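Local coordinates for vibralactone Cyclase (Boreostereum vibrans, PDB 6KD0), which probably catalyses the cyclization that forms the fused bicyclic beta-lactone of vibralactone, using an alpha/beta-hydrolase scaffold, at residues A[16-19]-A[20-24]; A[324-327]-A[328-332]. All coordinates share one frame; numbering follows the deposited sequence.

Interaction 1: A[16-19]-A[20-24]; sequences PEFA and PVWAA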
loop_
_atom_site.group_PDB
_atom_site.type_symbol
_atom_site.label_atom_id
_atom_site.label_comp_id
_atom_site.label_asym_id
_atom_site.label_seq_id
_atom_site.Cartn_x
_atom_site.Cartn_y
_atom_site.Cartn_z
ATOM N N PRO A 16 2.584 -14.349 -20.344
ATOM C CA PRO A 16 2.159 -15.706 -20.734
ATOM C C PRO A 16 1.611 -16.528 -19.591
ATOM O O PRO A 16 0.764 -17.396 -19.826
ATOM C CB PRO A 16 3.453 -16.331 -21.281
ATOM C CG PRO A 16 4.272 -15.186 -21.707
ATOM C CD PRO A 16 3.987 -14.093 -20.721
ATOM N N GLU A 17 2.084 -16.308 -18.360
ATOM C CA GLU A 17 1.554 -17.056 -17.231
ATOM C C GLU A 17 0.220 -16.498 -16.769
ATOM O O GLU A 17 -0.554 -17.219 -16.125
ATOM C CB GLU A 17 2.555 -17.070 -16.073
ATOM C CG GLU A 17 3.769 -17.948 -16.346
ATOM C CD GLU A 17 4.922 -17.714 -15.382
ATOM O OE1 GLU A 17 4.671 -17.436 -14.184
ATOM O OE2 GLU A 17 6.084 -17.812 -15.835
ATOM N N PHE A 18 -0.082 -15.241 -17.101
ATOM C CA PHE A 18 -1.322 -14.641 -16.633
ATOM C C PHE A 18 -2.514 -14.883 -17.554
ATOM O O PHE A 18 -3.638 -15.034 -17.067
ATOM C CB PHE A 18 -1.158 -13.130 -16.446
ATOM C CG PHE A 18 -2.399 -12.472 -15.926
ATOM C CD1 PHE A 18 -2.847 -12.737 -14.640
ATOM C CD2 PHE A 18 -3.130 -11.614 -16.722
ATOM C CE1 PHE A 18 -3.996 -12.145 -14.156
ATOM C CE2 PHE A 18 -4.277 -11.024 -16.243
ATOM C CZ PHE A 18 -4.708 -11.294 -14.952
ATOM N N ALA A 19 -2.309 -14.887 -18.873
ATOM C CA ALA A 19 -3.428 -15.046 -19.806
ATOM C C ALA A 19 -4.298 -16.266 -19.507
ATOM O O ALA A 19 -5.531 -16.114 -19.450
ATOM C CB ALA A 19 -2.892 -15.085 -21.247
ATOM N N PRO A 20 -3.757 -17.477 -19.290
ATOM C CA PRO A 20 -4.663 -18.609 -19.006
ATOM C C PRO A 20 -5.392 -18.473 -17.679
ATOM O O PRO A 20 -6.593 -18.794 -17.584
ATOM C CB PRO A 20 -3.739 -19.840 -19.026
ATOM C CG PRO A 20 -2.350 -19.348 -19.035
ATOM C CD PRO A 20 -2.341 -17.884 -19.349
ATOM N N VAL A 21 -4.695 -17.977 -16.653
ATOM C CA VAL A 21 -5.324 -17.761 -15.350
ATOM C C VAL A 21 -6.464 -16.766 -15.476
ATOM O O VAL A 21 -7.540 -16.946 -14.891
ATOM C CB VAL A 21 -4.286 -17.280 -14.321
ATOM C CG1 VAL A 21 -4.975 -16.861 -13.037
ATOM C CG2 VAL A 21 -3.270 -18.377 -14.056
ATOM N N TRP A 22 -6.235 -15.686 -16.223
ATOM C CA TRP A 22 -7.291 -14.695 -16.439
ATOM C C TRP A 22 -8.460 -15.300 -17.203
ATOM O O TRP A 22 -9.625 -15.000 -16.911
ATOM C CB TRP A 22 -6.722 -13.485 -17.187
ATOM C CG TRP A 22 -7.732 -12.388 -17.386
ATOM C CD1 TRP A 22 -8.189 -11.895 -18.578
ATOM C CD2 TRP A 22 -8.428 -11.674 -16.362
ATOM N NE1 TRP A 22 -9.118 -10.906 -18.354
ATOM C CE2 TRP A 22 -9.287 -10.755 -17.003
ATOM C CE3 TRP A 22 -8.405 -11.716 -14.964
ATOM C CZ2 TRP A 22 -10.100 -9.884 -16.299
ATOM C CZ3 TRP A 22 -9.227 -10.843 -14.265
ATOM C CH2 TRP A 22 -10.063 -9.945 -14.933
ATOM N N ALA A 23 -8.165 -16.160 -18.183
ATOM C CA ALA A 23 -9.229 -16.792 -18.954
ATOM C C ALA A 23 -10.138 -17.633 -18.065
ATOM O O ALA A 23 -11.332 -17.772 -18.359
ATOM C CB ALA A 23 -8.635 -17.635 -20.084
ATOM N N ALA A 24 -9.614 -18.191 -16.973
ATOM C CA ALA A 24 -10.490 -18.969 -16.092
ATOM C C ALA A 24 -11.127 -18.168 -14.951
ATOM O O ALA A 24 -11.958 -18.723 -14.218
ATOM C CB ALA A 24 -9.737 -20.154 -15.488
#
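F18 and W22, one helical turn apart, point the same way from helix 18-24 and pack side by side. CB of W22 sits over one face of the F18 ring, displaced toward its rim, in a CH-pi contact 4.0 Å from the ring centroid. Both CG atoms stand anti to their backbone N (chi1 -178° for F18), which sends the two aromatic groups out in the same direction. The F18 ring and the five-membered ring of the indole lie near parallel, planes at 22°, but are slid so far apart that they barely overlap, and CZ of F18 comes within 3.7 Å of CE3 of W22. In the backbone W22 N donates to F18 O over 2.8 Å, almost straight. F18 is buried, its ring also touching M320 and strand 309-310, while W22 leans on P235, L236 and F25. With an alanine at F18, W22 CB would probably lose the ring face it lies on, and a gap would open against V309 and P310. The solvent side, with A19, P20 and A23, is looser and has only small side chains. There CD of P20 lies 3.2 Å from P16 O, and A23 N completes a second i to i+4 bond to A19 O at 2.9 Å. P20 has no N-H to offer the carbonyl of P16, a loss readily borne in a helix's first turn. The contact is thus held by aromatic carbon on the side facing the protein and by main-chain bonding at A19 and A23, as in an amphipathic helix.

Interaction 2: A[324-327]-A[328-332]; sequences QKFQ and EETIE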
loop_
_atom_site.group_PDB
_atom_site.type_symbol
_atom_site.label_atom_id
_atom_site.label_comp_id
_atom_site.label_asym_id
_atom_site.label_seq_id
_atom_site.Cartn_x
_atom_site.Cartn_y
_atom_site.Cartn_z
ATOM N N GLN A 324 3.453 -15.173 -6.187
ATOM C CA GLN A 324 4.299 -15.496 -5.049
ATOM C C GLN A 324 5.609 -14.734 -5.135
ATOM O O GLN A 324 6.135 -14.272 -4.117
ATOM C CB GLN A 324 4.535 -17.004 -4.986
ATOM C CG GLN A 324 3.327 -17.735 -4.430
ATOM C CD GLN A 324 3.298 -19.195 -4.819
ATOM O OE1 GLN A 324 2.503 -19.621 -5.659
ATOM N NE2 GLN A 324 4.173 -19.966 -4.218
ATOM N N LYS A 325 6.131 -14.553 -6.350
ATOM C CA LYS A 325 7.380 -13.808 -6.479
ATOM C C LYS A 325 7.164 -12.346 -6.117
ATOM O O LYS A 325 8.019 -11.722 -5.475
ATOM C CB LYS A 325 7.937 -13.949 -7.894
ATOM C CG LYS A 325 9.333 -13.377 -8.044
ATOM C CD LYS A 325 9.955 -13.738 -9.388
ATOM C CE LYS A 325 11.261 -12.973 -9.632
ATOM N NZ LYS A 325 11.149 -12.070 -10.821
ATOM N N PHE A 326 6.020 -11.791 -6.521
ATOM C CA PHE A 326 5.660 -10.431 -6.124
ATOM C C PHE A 326 5.650 -10.281 -4.601
ATOM O O PHE A 326 6.190 -9.312 -4.052
ATOM C CB PHE A 326 4.296 -10.063 -6.727
ATOM C CG PHE A 326 3.951 -8.584 -6.628
ATOM C CD1 PHE A 326 3.482 -8.035 -5.439
ATOM C CD2 PHE A 326 4.088 -7.755 -7.731
ATOM C CE1 PHE A 326 3.164 -6.662 -5.351
ATOM C CE2 PHE A 326 3.770 -6.395 -7.658
ATOM C CZ PHE A 326 3.310 -5.856 -6.469
ATOM N N GLN A 327 5.046 -11.236 -3.894
ATOM C CA GLN A 327 5.045 -11.117 -2.432
ATOM C C GLN A 327 6.451 -11.291 -1.857
ATOM O O GLN A 327 6.836 -10.581 -0.913
ATOM C CB GLN A 327 4.077 -12.102 -1.786
ATOM C CG GLN A 327 3.946 -11.896 -0.274
ATOM C CD GLN A 327 3.347 -10.539 0.106
ATOM O OE1 GLN A 327 2.765 -9.837 -0.728
ATOM N NE2 GLN A 327 3.471 -10.179 1.372
ATOM N N GLU A 328 7.240 -12.207 -2.433
ATOM C CA GLU A 328 8.617 -12.402 -1.980
ATOM C C GLU A 328 9.447 -11.142 -2.178
ATOM O O GLU A 328 10.252 -10.778 -1.317
ATOM C CB GLU A 328 9.262 -13.575 -2.721
ATOM C CG GLU A 328 8.717 -14.945 -2.333
ATOM C CD GLU A 328 9.134 -16.035 -3.324
ATOM O OE1 GLU A 328 10.042 -15.771 -4.148
ATOM O OE2 GLU A 328 8.554 -17.145 -3.284
ATOM N N GLU A 329 9.261 -10.460 -3.309
ATOM C CA GLU A 329 9.994 -9.225 -3.561
ATOM C C GLU A 329 9.481 -8.071 -2.701
ATOM O O GLU A 329 10.261 -7.176 -2.346
ATOM C CB GLU A 329 9.927 -8.868 -5.041
ATOM C CG GLU A 329 10.725 -7.606 -5.384
ATOM C CD GLU A 329 11.209 -7.587 -6.823
ATOM O OE1 GLU A 329 12.144 -6.804 -7.126
ATOM O OE2 GLU A 329 10.644 -8.345 -7.651
ATOM N N THR A 330 8.187 -8.074 -2.352
ATOM C CA THR A 330 7.686 -7.147 -1.336
ATOM C C THR A 330 8.471 -7.313 -0.043
ATOM O O THR A 330 8.957 -6.335 0.551
ATOM C CB THR A 330 6.190 -7.395 -1.068
ATOM O OG1 THR A 330 5.422 -7.114 -2.246
ATOM C CG2 THR A 330 5.694 -6.509 0.087
ATOM N N ILE A 331 8.599 -8.560 0.404
ATOM C CA ILE A 331 9.290 -8.842 1.657
ATOM C C ILE A 331 10.773 -8.495 1.552
ATOM O O ILE A 331 11.370 -7.991 2.513
ATOM C CB ILE A 331 9.059 -10.309 2.065
ATOM C CG1 ILE A 331 7.579 -10.520 2.406
ATOM C CG2 ILE A 331 9.952 -10.677 3.229
ATOM C CD1 ILE A 331 7.208 -11.976 2.631
ATOM N N GLU A 332 11.376 -8.720 0.379
ATOM C CA GLU A 332 12.777 -8.350 0.152
ATOM C C GLU A 332 12.968 -6.838 0.180
ATOM O O GLU A 332 13.992 -6.343 0.667
ATOM C CB GLU A 332 13.273 -8.903 -1.186
ATOM C CG GLU A 332 13.759 -10.344 -1.168
ATOM C CD GLU A 332 14.052 -10.869 -2.574
ATOM O OE1 GLU A 332 14.200 -12.107 -2.730
ATOM O OE2 GLU A 332 14.139 -10.042 -3.520
#
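F326 O is gripped by two donors of T330: the backbone N and the side-chain OG1, each 2.9 Å away, approach from opposite faces of the carbonyl plane. The N-H...O bond is fairly straight at 157°, whereas the hydroxyl comes in 35° off that plane. T330 OG1 reaches the carbonyl because it stands beside its own backbone N (chi1 -64°), which turns it back to the carbonyl one turn earlier. A weak bond from Q207 NE2 also meets this buried hydroxyl, and CD1 of F326 passes 3.8 Å from OG1. The pair belongs to the inner side of helix 321-338, which packs on the central sheet of the alpha/beta-hydrolase fold: F326 and T330 both touch M276 of strand 273-278, and the F326 ring meets those of Y306 and H314. E329 N binds K325 O at 2.8 Å, continuing the i to i+4 ladder. The extended E329 side chain carries its carboxylate to T304 OG1, which bonds OE1, and more weakly to Y306 OH; K325 NZ is 4.9 Å from OE2, too far for a salt bridge, though the opposite charges probably still attract. On another flank Q327 bends at chi2 and touches helix 115-125 at D117 and I121. I331 joins it against that helix, its CG1 lying 3.4 Å from Q327 O. E328 runs along the exposed surface, with CG 3.2 Å from Q324 O.

How the interactions relate
Interactions 1 and 2 follow each other in the chain, their centres 20 Å apart and their nearest atoms about 8 Å apart, so they do not touch. Helix 321-338, which carries residues 324-332, links them indirectly: the E17 side chain touches K321 and L322 at its start. Interaction 1 is peripheral, about 25 Å from the chain centre, whereas interaction 2 lies about 14 Å from it. Each touches residues close in sequence to H311, which with S177 and D281 probably forms a catalytic triad: F18 touches V309 and P310 just before that histidine, and F326 meets H314 shortly after it.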